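Local coordinates for protein serine hydrolase CCSP0084 (Cycloclasticus sp. P1, PDB 4I3F) that probably hydrolyses carbon-carbon bonds in meta-cleavage products, and esters, as a serine hydrolase of the alpha/beta hydrolase fold, at residues A[152-157]-A[259-264]; A[144-149]-A[244-249]; A[80-85]-A[104-109]; A[30-35]-A[87-92]. One frame throughout, in Å; residues are numbered along the deposited sequence. Where two conformers were deposited one is given.

Contact 1: A[152-157]-A[259-264]; sequences GAPFAP and AYYLID
In the alpha/beta hydrolase fold, the chain leaving strand 142-148 runs out toward the helical cap, and here that exit loop rests on helix 257-265 through A153 and P154, which meet Y261 and L262. The tyrosine makes the largest single contribution. With CG anti to the backbone N (chi1 -176°), the phenol swings out from the helix toward the loop and offers one face to P154. CD of the proline stands over that face, 3.5 Å from the ring centroid and 22° off the normal, in a CH-pi contact displaced toward the rim; its closest ring atom is Y261 CZ, at 3.3 Å. Proline suits the place because the carbon next to its nitrogen carries relatively electron-poor hydrogens, and its rigid ring crosses the tyrosine at about a right angle. A153 adds a small methyl at the other end of the phenol, its CB lying 3.5 Å from Y261 CD2 and approaching obliquely. The same methyl reaches L262 CG at 4.3 Å, so the short side chain of alanine meets both residues. G152, whose positive phi of 128° favours glycine, brings its O to 4.2 Å from L262 CD2. Helix 233-237 also touches Y261 and L262, through L236. The contact is thus apolar packing of a strand-to-cap connection on a helix flanking the central sheet, as in cap-bearing alpha/beta hydrolases.

Contact 2: A[144-149]-A[244-249]; sequences KAVLMG and LVTHAR
The imidazole of H247 and G149 meet where the two strands end: G149 CA approaches the ring obliquely and lies 3.5 Å from H247 ND1. The other ring nitrogen, NE2, is hydrogen-bonded to the backbone O of I254, which limits the ring's rotation. Glycine suits position 149, since the positive phi there favours it and no side chain is added beside the imidazole. The flat peptide groups behind form a parallel ladder, V146 beside L244, L147 beside V245 and M148 beside T246. L147 N reaches L244 O at 2.8 Å, and G149 N closes the ladder on T246 O at 2.9 Å. L147 O is gripped twice by one residue: T246 N comes from 2.7 Å, tilted 34° from the carbonyl plane, while T246 OG1 comes in that plane on a lone pair at 2.8 Å. Threonine can do this because its hydroxyl sits between the backbone N and carbonyl carbon (chi1 66°), turned back toward the neighbouring strand. T246 OG1 also lies 3.4 Å from M148 CG. On the opposite face, L147 CD1 packs against V245 CG2 at 4.1 Å. Strand 119-124 flanks strand 142-148 on its other side; helix 286-298 covers the face bearing V146 and M148, and helix 257-265 lies against V245 on the other.

Contact 3: A[80-85]-A[104-109]; sequences DIAGFG and VQQQID
A type II beta turn from I81 to F84, closed by F84 N on I81 O at 2.8 Å, faces the middle of helix 96-113, with A82 nearest Q106. G83 takes the third place of the turn with phi 90°, a conformation for which glycine is well suited. Q106 bridges the gap. Its CG lies anti to the backbone N (chi1 177°) and the chain stays extended beyond, which carries the carboxamide straight out from the helix to the loop backbone. There its two ends act in opposite senses: OE1 accepts from A82 N at 2.8 Å, while NE2 donates to D80 O at 3.1 Å, in the carbonyl plane on a lone pair. This use of both polar ends makes glutamine apt, since one amide matches a backbone donor and acceptor two residues apart. Were Q106 replaced by an alanine, A82 N would probably lose its acceptor, D80 O and T34 OG1 one partner each, and a gap would open between loop and helix. Around the carboxamide, A82 CB lies 3.5 Å from Q106 OE1, and I81 CG2 is 3.8 Å from the same Q106 OE1. Beside them, Q107 NE2, 4.4 Å from I81 CG1, is buried with no polar partner in the model. The NE2 of Q106 also bonds to T34 on strand 32-39, while I81 packs on M126 of helix 126-137 and on L50 of strand 46-50, which Q107 touches as well.

Contact 4: A[30-35]-A[87-92]; sequences GSFNTF and SQHNCP
F32, at the start of strand 32-39, reaches across to H89 and N90, and can be traced outward from CB. CB lies 3.7 Å from N90 ND2 and 3.8 Å from Q88 O. CG stands between the backbone N and the carbonyl carbon (chi1 61°), which tips the ring toward the loop. CD1 lies 4.1 Å from Q88 O. CD2 and CE2 both meet H89 CD2, each at 3.5 Å, and CZ passes a little farther from the same imidazole carbon. The two rings meet obliquely, planes 45° apart. Phenylalanine suits the spot because a broad apolar ring can pack against both the imidazole and the backbone of the loop. A serine in place of F32 would probably take away the H89 ring's aromatic neighbour and open a gap beneath the strand. Polar ties hold either end of this packing. N90 ND2 donates to S31 OG at 2.6 Å, a bent bond with 131° at the hydrogen. At the other end S87 OG accepts from F35 N at 2.8 Å, and the serine hydroxyl is also bonded to D80 O. Between them a water donates to N33 O and Q88 O, joining two carbonyls that could not bond directly. Strand 32-39 has strand 23-29 alongside; helix 96-113 lies against F32 through Q106 and against H89 through I102, while Q213 of helix 208-217 accepts from H89 N.

Overall arrangement
The four contacts form two touching pairs. Contacts 1 and 2, with centres 12 Å apart, join where A259 CB packs on H247 ND1 at 3.6 Å: the helix follows the strand in the chain and lies back on it. Contacts 3 and 4, 8 Å apart between centres, are joined by two probable hydrogen bonds, S87 OG meeting D80 O at 2.7 Å and Q106 NE2 meeting T34 OG1 at 2.9 Å. Contacts 2 and 3 lie on opposite sides of the chain's centre, their centres 20 Å apart. I81 touches the probable nucleophile elbow, which joins strand 119-124 to helix 126-137, and L147 lies near it. The sodium ion, bound at H138 and E140, is about 11 Å from the Q107 side chain.

Contact 1: A[152-157]-A[259-264]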
loop_
_atom_site.group_PDB
_atom_site.type_symbol
_atom_site.label_atom_id
_atom_site.label_comp_id
_atom_site.label_asym_id
_atom_site.label_seq_id
_atom_site.Cartn_x
_atom_site.Cartn_y
_atom_site.Cartn_z
ATOM N N GLY A 152 -11.083 0.741 -0.595
ATOM C CA GLY A 152 -11.873 1.103 0.573
ATOM C C GLY A 152 -13.173 1.804 0.218
ATOM O O GLY A 152 -14.064 1.914 1.055
ATOM N N ALA A 153 -13.272 2.281 -1.020
ATOM C CA ALA A 153 -14.521 2.833 -1.542
ATOM C C ALA A 153 -15.127 1.826 -2.518
ATOM O O ALA A 153 -14.408 1.029 -3.114
ATOM C CB ALA A 153 -14.265 4.156 -2.232
ATOM N N PRO A 154 -16.457 1.855 -2.685
ATOM C CA PRO A 154 -17.080 0.924 -3.633
ATOM C C PRO A 154 -16.865 1.350 -5.080
ATOM O O PRO A 154 -17.000 2.537 -5.393
ATOM C CB PRO A 154 -18.567 0.987 -3.257
ATOM C CG PRO A 154 -18.744 2.348 -2.641
ATOM C CD PRO A 154 -17.452 2.610 -1.907
ATOM N N PHE A 155 -16.483 0.401 -5.936
ATOM C CA PHE A 155 -16.367 0.636 -7.376
ATOM C C PHE A 155 -16.422 -0.672 -8.159
ATOM O O PHE A 155 -16.107 -1.749 -7.629
ATOM C CB PHE A 155 -15.102 1.438 -7.742
ATOM C CG PHE A 155 -13.801 0.747 -7.409
ATOM C CD1 PHE A 155 -13.141 -0.018 -8.363
ATOM C CD2 PHE A 155 -13.224 0.896 -6.154
ATOM C CE1 PHE A 155 -11.934 -0.644 -8.073
ATOM C CE2 PHE A 155 -12.011 0.281 -5.853
ATOM C CZ PHE A 155 -11.367 -0.493 -6.820
ATOM N N ALA A 156 -16.839 -0.587 -9.418
ATOM C CA ALA A 156 -16.823 -1.762 -10.280
ATOM C C ALA A 156 -15.391 -2.056 -10.696
ATOM O O ALA A 156 -14.574 -1.136 -10.808
ATOM C CB ALA A 156 -17.721 -1.558 -11.506
ATOM N N PRO A 157 -15.070 -3.341 -10.914
ATOM C CA PRO A 157 -13.692 -3.682 -11.288
ATOM C C PRO A 157 -13.218 -2.909 -12.512
ATOM O O PRO A 157 -13.975 -2.751 -13.474
ATOM C CB PRO A 157 -13.778 -5.172 -11.611
ATOM C CG PRO A 157 -14.912 -5.674 -10.755
ATOM C CD PRO A 157 -15.903 -4.539 -10.690
ATOM N N ALA A 259 -11.370 8.399 -4.384
ATOM C CA ALA A 259 -10.786 9.404 -3.511
ATOM C C ALA A 259 -11.858 10.403 -3.123
ATOM O O ALA A 259 -11.953 10.813 -1.957
ATOM C CB ALA A 259 -9.604 10.097 -4.188
ATOM N N TYR A 260 -12.669 10.802 -4.097
ATOM C CA TYR A 260 -13.765 11.728 -3.832
ATOM C C TYR A 260 -14.773 11.147 -2.841
ATOM O O TYR A 260 -15.321 11.868 -1.998
ATOM C CB TYR A 260 -14.489 12.057 -5.129
ATOM C CG TYR A 260 -13.668 12.798 -6.168
ATOM C CD1 TYR A 260 -14.128 12.907 -7.475
ATOM C CD2 TYR A 260 -12.459 13.403 -5.851
ATOM C CE1 TYR A 260 -13.402 13.585 -8.439
ATOM C CE2 TYR A 260 -11.727 14.081 -6.825
ATOM C CZ TYR A 260 -12.204 14.169 -8.100
ATOM O OH TYR A 260 -11.490 14.863 -9.061
ATOM N N TYR A 261 -15.042 9.849 -2.968
ATOM C CA TYR A 261 -15.955 9.135 -2.079
ATOM C C TYR A 261 -15.432 9.183 -0.651
ATOM O O TYR A 261 -16.190 9.473 0.291
ATOM C CB TYR A 261 -16.031 7.674 -2.529
ATOM C CG TYR A 261 -17.015 6.802 -1.779
ATOM C CD1 TYR A 261 -18.299 6.605 -2.258
ATOM C CD2 TYR A 261 -16.648 6.159 -0.603
ATOM C CE1 TYR A 261 -19.200 5.794 -1.579
ATOM C CE2 TYR A 261 -17.543 5.358 0.083
ATOM C CZ TYR A 261 -18.810 5.175 -0.408
ATOM O OH TYR A 261 -19.696 4.363 0.276
ATOM N N LEU A 262 -14.145 8.880 -0.493
ATOM C CA LEU A 262 -13.543 8.828 0.830
ATOM C C LEU A 262 -13.531 10.205 1.491
ATOM O O LEU A 262 -13.948 10.342 2.649
ATOM C CB LEU A 262 -12.148 8.201 0.786
ATOM C CG LEU A 262 -12.153 6.709 0.431
ATOM C CD1 LEU A 262 -10.759 6.197 0.112
ATOM C CD2 LEU A 262 -12.765 5.878 1.557
ATOM N N ILE A 263 -13.111 11.237 0.766
ATOM C CA ILE A 263 -13.075 12.554 1.412
ATOM C C ILE A 263 -14.472 13.118 1.702
ATOM O O ILE A 263 -14.624 13.982 2.570
ATOM C CB ILE A 263 -12.122 13.575 0.705
ATOM C CG1 ILE A 263 -12.652 14.020 -0.656
ATOM C CG2 ILE A 263 -10.712 13.011 0.575
ATOM C CD1 ILE A 263 -13.259 15.397 -0.621
ATOM N N ASP A 264 -15.501 12.600 1.029
ATOM C CA ASP A 264 -16.870 13.021 1.318
ATOM C C ASP A 264 -17.346 12.446 2.650
ATOM O O ASP A 264 -18.322 12.928 3.227
ATOM C CB ASP A 264 -17.832 12.574 0.209
ATOM C CG ASP A 264 -19.182 13.270 0.283
ATOM O OD1 ASP A 264 -19.219 14.516 0.361
ATOM O OD2 ASP A 264 -20.217 12.571 0.265
#

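Contact 2: A[144-149]-A[244-249]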
loop_
_atom_site.group_PDB
_atom_site.type_symbol
_atom_site.label_atom_id
_atom_site.label_comp_id
_atom_site.label_asym_id
_atom_site.label_seq_id
_atom_site.Cartn_x
_atom_site.Cartn_y
_atom_site.Cartn_z
ATOM N N LYS A 144 -1.303 10.650 12.180
ATOM C CA LYS A 144 -1.786 11.094 10.868
ATOM C C LYS A 144 -1.674 9.996 9.829
ATOM O O LYS A 144 -0.805 9.126 9.928
ATOM C CB LYS A 144 -0.990 12.298 10.368
ATOM C CG LYS A 144 -1.266 13.607 11.081
ATOM C CD LYS A 144 -0.377 14.680 10.468
ATOM C CE LYS A 144 -1.066 16.031 10.393
ATOM N NZ LYS A 144 -0.921 16.820 11.647
ATOM N N ALA A 145 -2.530 10.071 8.811
ATOM C CA ALA A 145 -2.554 9.077 7.740
ATOM C C ALA A 145 -2.472 9.718 6.362
ATOM O O ALA A 145 -3.120 10.736 6.096
ATOM C CB ALA A 145 -3.804 8.204 7.842
ATOM N N VAL A 146 -1.678 9.110 5.487
ATOM C CA VAL A 146 -1.658 9.467 4.073
ATOM C C VAL A 146 -2.077 8.248 3.271
ATOM O O VAL A 146 -1.495 7.171 3.425
ATOM C CB VAL A 146 -0.258 9.906 3.623
ATOM C CG1 VAL A 146 -0.209 10.042 2.084
ATOM C CG2 VAL A 146 0.117 11.228 4.276
ATOM N N LEU A 147 -3.092 8.407 2.424
ATOM C CA LEU A 147 -3.484 7.340 1.506
ATOM C C LEU A 147 -3.031 7.709 0.098
ATOM O O LEU A 147 -2.936 8.899 -0.246
ATOM C CB LEU A 147 -5.000 7.125 1.524
ATOM C CG LEU A 147 -5.635 6.889 2.896
ATOM C CD1 LEU A 147 -7.154 6.659 2.766
ATOM C CD2 LEU A 147 -4.952 5.728 3.638
ATOM N N MET A 148 -2.728 6.694 -0.706
ATOM C CA MET A 148 -2.305 6.902 -2.086
ATOM C C MET A 148 -3.045 5.892 -2.941
ATOM O O MET A 148 -2.750 4.692 -2.896
ATOM C CB MET A 148 -0.797 6.694 -2.233
ATOM C CG MET A 148 -0.230 7.256 -3.520
ATOM S SD MET A 148 1.367 6.509 -3.950
ATOM C CE MET A 148 0.845 4.888 -4.503
ATOM N N GLY A 149 -4.024 6.374 -3.698
ATOM C CA GLY A 149 -4.855 5.508 -4.526
ATOM C C GLY A 149 -5.416 4.332 -3.760
ATOM O O GLY A 149 -5.267 3.186 -4.183
ATOM N N LEU A 244 -4.493 12.775 4.732
ATOM C CA LEU A 244 -4.315 13.273 3.375
ATOM C C LEU A 244 -4.533 12.124 2.402
ATOM O O LEU A 244 -3.818 11.113 2.445
ATOM C CB LEU A 244 -2.911 13.853 3.184
ATOM C CG LEU A 244 -2.574 14.319 1.764
ATOM C CD1 LEU A 244 -3.514 15.417 1.289
ATOM C CD2 LEU A 244 -1.125 14.783 1.695
ATOM N N VAL A 245 -5.542 12.261 1.541
ATOM C CA VAL A 245 -5.784 11.266 0.498
ATOM C C VAL A 245 -5.173 11.792 -0.793
ATOM O O VAL A 245 -5.551 12.864 -1.266
ATOM C CB VAL A 245 -7.284 11.036 0.296
ATOM C CG1 VAL A 245 -7.534 10.036 -0.845
ATOM C CG2 VAL A 245 -7.932 10.558 1.610
ATOM N N THR A 246 -4.223 11.048 -1.356
ATOM C CA THR A 246 -3.626 11.426 -2.633
ATOM C C THR A 246 -4.068 10.441 -3.694
ATOM O O THR A 246 -4.298 9.271 -3.404
ATOM C CB THR A 246 -2.094 11.483 -2.576
ATOM O OG1 THR A 246 -1.552 10.173 -2.351
ATOM C CG2 THR A 246 -1.646 12.418 -1.448
ATOM N N HIS A 247 -4.212 10.918 -4.923
ATOM C CA HIS A 247 -4.677 10.048 -5.993
ATOM C C HIS A 247 -4.204 10.562 -7.329
ATOM O O HIS A 247 -4.085 11.771 -7.541
ATOM C CB HIS A 247 -6.205 9.992 -5.997
ATOM C CG HIS A 247 -6.763 8.679 -6.453
ATOM N ND1 HIS A 247 -7.279 7.752 -5.574
ATOM C CD2 HIS A 247 -6.901 8.143 -7.689
ATOM C CE1 HIS A 247 -7.697 6.692 -6.246
ATOM N NE2 HIS A 247 -7.485 6.907 -7.533
ATOM N N ALA A 248 -3.941 9.641 -8.248
ATOM C CA ALA A 248 -3.577 10.023 -9.605
ATOM C C ALA A 248 -4.831 10.230 -10.428
ATOM O O ALA A 248 -5.711 9.369 -10.435
ATOM C CB ALA A 248 -2.740 8.948 -10.229
ATOM N N ARG A 249 -4.900 11.347 -11.147
ATOM C CA ARG A 249 -6.086 11.634 -11.948
ATOM C C ARG A 249 -6.339 10.513 -12.949
ATOM O O ARG A 249 -7.483 10.079 -13.131
ATOM C CB ARG A 249 -5.950 12.981 -12.664
ATOM C CG ARG A 249 -7.205 13.405 -13.417
ATOM C CD ARG A 249 -7.033 14.772 -14.080
ATOM N NE ARG A 249 -5.981 14.749 -15.099
ATOM C CZ ARG A 249 -5.481 15.831 -15.688
ATOM N NH1 ARG A 249 -5.945 17.030 -15.378
ATOM N NH2 ARG A 249 -4.518 15.718 -16.599
#

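Contact 3: A[80-85]-A[104-109]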
loop_
_atom_site.group_PDB
_atom_site.type_symbol
_atom_site.label_atom_id
_atom_site.label_comp_id
_atom_site.label_asym_id
_atom_site.label_seq_id
_atom_site.Cartn_x
_atom_site.Cartn_y
_atom_site.Cartn_z
ATOM N N ASP A 80 7.159 -6.001 4.408
ATOM C CA ASP A 80 6.444 -6.799 3.421
ATOM C C ASP A 80 5.150 -7.225 4.101
ATOM O O ASP A 80 5.159 -7.772 5.209
ATOM C CB ASP A 80 7.237 -8.038 2.990
ATOM C CG ASP A 80 8.413 -7.714 2.070
ATOM O OD1 ASP A 80 8.606 -6.534 1.701
ATOM O OD2 ASP A 80 9.149 -8.660 1.707
ATOM N N ILE A 81 4.032 -6.948 3.448
ATOM C CA ILE A 81 2.725 -7.260 4.007
ATOM C C ILE A 81 2.517 -8.766 3.875
ATOM O O ILE A 81 3.044 -9.394 2.954
ATOM C CB ILE A 81 1.648 -6.404 3.301
ATOM C CG1 ILE A 81 1.880 -4.928 3.631
ATOM C CG2 ILE A 81 0.243 -6.792 3.716
ATOM C CD1 ILE A 81 1.011 -3.981 2.822
ATOM N N ALA A 82 1.793 -9.356 4.825
ATOM C CA ALA A 82 1.650 -10.806 4.885
ATOM C C ALA A 82 1.182 -11.368 3.548
ATOM O O ALA A 82 0.279 -10.812 2.910
ATOM C CB ALA A 82 0.705 -11.208 6.017
ATOM N N GLY A 83 1.825 -12.444 3.112
ATOM C CA GLY A 83 1.511 -13.042 1.828
ATOM C C GLY A 83 2.333 -12.479 0.685
ATOM O O GLY A 83 2.333 -13.039 -0.415
ATOM N N PHE A 84 3.023 -11.367 0.924
ATOM C CA PHE A 84 3.841 -10.738 -0.120
ATOM C C PHE A 84 5.304 -10.850 0.256
ATOM O O PHE A 84 5.632 -10.905 1.441
ATOM C CB PHE A 84 3.521 -9.247 -0.253
ATOM C CG PHE A 84 2.161 -8.956 -0.821
ATOM C CD1 PHE A 84 1.992 -8.795 -2.187
ATOM C CD2 PHE A 84 1.057 -8.820 0.015
ATOM C CE1 PHE A 84 0.741 -8.513 -2.724
ATOM C CE2 PHE A 84 -0.198 -8.541 -0.513
ATOM C CZ PHE A 84 -0.355 -8.394 -1.884
ATOM N N GLY A 85 6.177 -10.861 -0.748
ATOM C CA GLY A 85 7.615 -10.826 -0.527
ATOM C C GLY A 85 8.112 -11.866 0.452
ATOM O O GLY A 85 7.804 -13.044 0.314
ATOM N N VAL A 104 -4.366 -6.385 9.115
ATOM C CA VAL A 104 -4.571 -5.481 10.244
ATOM C C VAL A 104 -3.788 -5.979 11.462
ATOM O O VAL A 104 -2.995 -5.231 12.036
ATOM C CB VAL A 104 -6.079 -5.294 10.560
ATOM C CG1 VAL A 104 -6.289 -4.569 11.894
ATOM C CG2 VAL A 104 -6.761 -4.524 9.421
ATOM N N GLN A 105 -3.978 -7.242 11.845
ATOM C CA GLN A 105 -3.297 -7.758 13.033
ATOM C C GLN A 105 -1.776 -7.756 12.860
ATOM O O GLN A 105 -1.032 -7.530 13.819
ATOM C CB GLN A 105 -3.806 -9.156 13.425
ATOM C CG GLN A 105 -3.334 -9.606 14.803
ATOM C CD GLN A 105 -3.819 -8.683 15.915
ATOM O OE1 GLN A 105 -5.004 -8.363 15.992
ATOM N NE2 GLN A 105 -2.906 -8.264 16.787
ATOM N N GLN A 106 -1.309 -7.997 11.640
ATOM C CA GLN A 106 0.127 -7.953 11.370
ATOM C C GLN A 106 0.739 -6.606 11.765
ATOM O O GLN A 106 1.814 -6.555 12.373
ATOM C CB GLN A 106 0.414 -8.234 9.891
ATOM C CG GLN A 106 1.912 -8.126 9.544
ATOM C CD GLN A 106 2.186 -8.187 8.056
ATOM O OE1 GLN A 106 1.301 -7.929 7.238
ATOM N NE2 GLN A 106 3.422 -8.519 7.694
ATOM N N GLN A 107 0.064 -5.511 11.431
ATOM C CA GLN A 107 0.640 -4.201 11.713
ATOM C C GLN A 107 0.609 -3.883 13.196
ATOM O O GLN A 107 1.530 -3.249 13.717
ATOM C CB GLN A 107 -0.062 -3.098 10.904
ATOM C CG GLN A 107 -0.059 -3.332 9.392
ATOM C CD GLN A 107 1.274 -3.850 8.877
ATOM O OE1 GLN A 107 2.328 -3.349 9.242
ATOM N NE2 GLN A 107 1.226 -4.865 8.032
ATOM N N ILE A 108 -0.445 -4.320 13.882
ATOM C CA ILE A 108 -0.517 -4.164 15.331
ATOM C C ILE A 108 0.583 -4.991 16.004
ATOM O O ILE A 108 1.275 -4.498 16.905
ATOM C CB ILE A 108 -1.891 -4.577 15.882
ATOM C CG1 ILE A 108 -2.985 -3.694 15.279
ATOM C CG2 ILE A 108 -1.911 -4.487 17.405
ATOM C CD1 ILE A 108 -2.786 -2.220 15.565
ATOM N N ASP A 109 0.749 -6.235 15.554
ATOM C CA ASP A 109 1.801 -7.104 16.078
ATOM C C ASP A 109 3.193 -6.534 15.802
ATOM O O ASP A 109 4.109 -6.715 16.608
ATOM C CB ASP A 109 1.698 -8.509 15.481
ATOM C CG ASP A 109 0.494 -9.277 15.987
ATOM O OD1 ASP A 109 -0.082 -8.882 17.029
ATOM O OD2 ASP A 109 0.125 -10.284 15.337
#

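Contact 4: A[30-35]-A[87-92]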
loop_
_atom_site.group_PDB
_atom_site.type_symbol
_atom_site.label_atom_id
_atom_site.label_comp_id
_atom_site.label_asym_id
_atom_site.label_seq_id
_atom_site.Cartn_x
_atom_site.Cartn_y
_atom_site.Cartn_z
ATOM N N GLY A 30 2.911 -12.514 15.427
ATOM C CA GLY A 30 1.936 -13.577 15.579
ATOM C C GLY A 30 2.489 -14.915 15.119
ATOM O O GLY A 30 3.563 -15.323 15.555
ATOM N N SER A 31 1.767 -15.581 14.219
ATOM C CA SER A 31 2.091 -16.949 13.837
ATOM C C SER A 31 3.111 -17.040 12.702
ATOM O O SER A 31 3.470 -18.143 12.277
ATOM C CB SER A 31 0.819 -17.706 13.448
ATOM O OG SER A 31 0.154 -17.054 12.378
ATOM N N PHE A 32 3.582 -15.898 12.207
ATOM C CA PHE A 32 4.542 -15.906 11.107
ATOM C C PHE A 32 5.556 -14.781 11.265
ATOM O O PHE A 32 5.367 -13.887 12.091
ATOM C CB PHE A 32 3.811 -15.755 9.765
ATOM C CG PHE A 32 3.042 -14.480 9.638
ATOM C CD1 PHE A 32 3.583 -13.395 8.963
ATOM C CD2 PHE A 32 1.777 -14.354 10.210
ATOM C CE1 PHE A 32 2.881 -12.209 8.860
ATOM C CE2 PHE A 32 1.061 -13.170 10.101
ATOM C CZ PHE A 32 1.617 -12.090 9.428
ATOM N N ASN A 33 6.622 -14.810 10.466
ATOM C CA ASN A 33 7.610 -13.730 10.495
ATOM C C ASN A 33 7.361 -12.649 9.460
ATOM O O ASN A 33 6.985 -12.943 8.323
ATOM C CB ASN A 33 9.022 -14.282 10.320
ATOM C CG ASN A 33 9.516 -14.991 11.551
ATOM O OD1 ASN A 33 9.299 -14.532 12.667
ATOM N ND2 ASN A 33 10.178 -16.127 11.357
ATOM N N THR A 34 7.592 -11.402 9.858
ATOM C CA THR A 34 7.488 -10.268 8.946
ATOM C C THR A 34 8.867 -9.763 8.534
ATOM O O THR A 34 9.721 -9.512 9.384
ATOM C CB THR A 34 6.700 -9.115 9.582
ATOM O OG1 THR A 34 5.311 -9.459 9.617
ATOM C CG2 THR A 34 6.865 -7.833 8.770
ATOM N N PHE A 35 9.089 -9.622 7.228
ATOM C CA PHE A 35 10.322 -9.006 6.757
ATOM C C PHE A 35 10.142 -7.500 6.841
ATOM O O PHE A 35 9.159 -6.959 6.334
ATOM C CB PHE A 35 10.632 -9.432 5.326
ATOM C CG PHE A 35 11.900 -8.831 4.788
ATOM C CD1 PHE A 35 13.138 -9.332 5.176
ATOM C CD2 PHE A 35 11.853 -7.752 3.915
ATOM C CE1 PHE A 35 14.310 -8.781 4.697
ATOM C CE2 PHE A 35 13.018 -7.196 3.428
ATOM C CZ PHE A 35 14.252 -7.708 3.818
ATOM N N SER A 87 7.350 -12.047 3.643
ATOM C CA SER A 87 6.447 -12.194 4.784
ATOM C C SER A 87 5.362 -13.237 4.517
ATOM O O SER A 87 4.172 -12.982 4.739
ATOM C CB SER A 87 5.810 -10.852 5.141
ATOM O OG SER A 87 6.789 -9.945 5.624
ATOM N N GLN A 88 5.773 -14.410 4.042
ATOM C CA GLN A 88 4.811 -15.463 3.769
ATOM C C GLN A 88 4.074 -15.893 5.036
ATOM O O GLN A 88 4.667 -16.058 6.101
ATOM C CB GLN A 88 5.492 -16.643 3.081
ATOM C CG GLN A 88 6.066 -16.259 1.721
ATOM C CD GLN A 88 5.007 -15.698 0.781
ATOM O OE1 GLN A 88 4.066 -16.392 0.414
ATOM N NE2 GLN A 88 5.162 -14.435 0.390
ATOM N N HIS A 89 2.764 -16.054 4.901
ATOM C CA HIS A 89 1.931 -16.473 6.018
ATOM C C HIS A 89 2.132 -17.962 6.247
ATOM O O HIS A 89 2.461 -18.710 5.322
ATOM C CB HIS A 89 0.454 -16.146 5.753
ATOM C CG HIS A 89 -0.396 -16.164 6.987
ATOM N ND1 HIS A 89 -1.061 -17.290 7.418
ATOM C CD2 HIS A 89 -0.687 -15.191 7.884
ATOM C CE1 HIS A 89 -1.719 -17.015 8.531
ATOM N NE2 HIS A 89 -1.513 -15.744 8.830
ATOM N N ASN A 90 1.957 -18.393 7.491
ATOM C CA ASN A 90 2.203 -19.774 7.866
ATOM C C ASN A 90 1.065 -20.720 7.477
ATOM O O ASN A 90 1.273 -21.930 7.359
ATOM C CB ASN A 90 2.454 -19.857 9.371
ATOM C CG ASN A 90 1.269 -19.377 10.184
ATOM O OD1 ASN A 90 0.584 -20.170 10.844
ATOM N ND2 ASN A 90 1.022 -18.085 10.150
ATOM N N CYS A 91 -0.130 -20.169 7.290
ATOM C CA CYS A 91 -1.327 -20.966 7.005
ATOM C C CYS A 91 -2.291 -20.067 6.235
ATOM O O CYS A 91 -3.332 -19.649 6.754
ATOM C CB CYS A 91 -1.964 -21.439 8.318
ATOM S SG CYS A 91 -2.892 -22.995 8.256
ATOM N N PRO A 92 -1.943 -19.751 4.981
ATOM C CA PRO A 92 -2.696 -18.753 4.215
ATOM C C PRO A 92 -4.135 -19.185 4.012
ATOM O O PRO A 92 -4.381 -20.301 3.563
ATOM C CB PRO A 92 -1.965 -18.714 2.867
ATOM C CG PRO A 92 -1.267 -20.038 2.761
ATOM C CD PRO A 92 -0.893 -20.405 4.177
HETATM O O HOH W 1 7.128 -15.375 7.025
#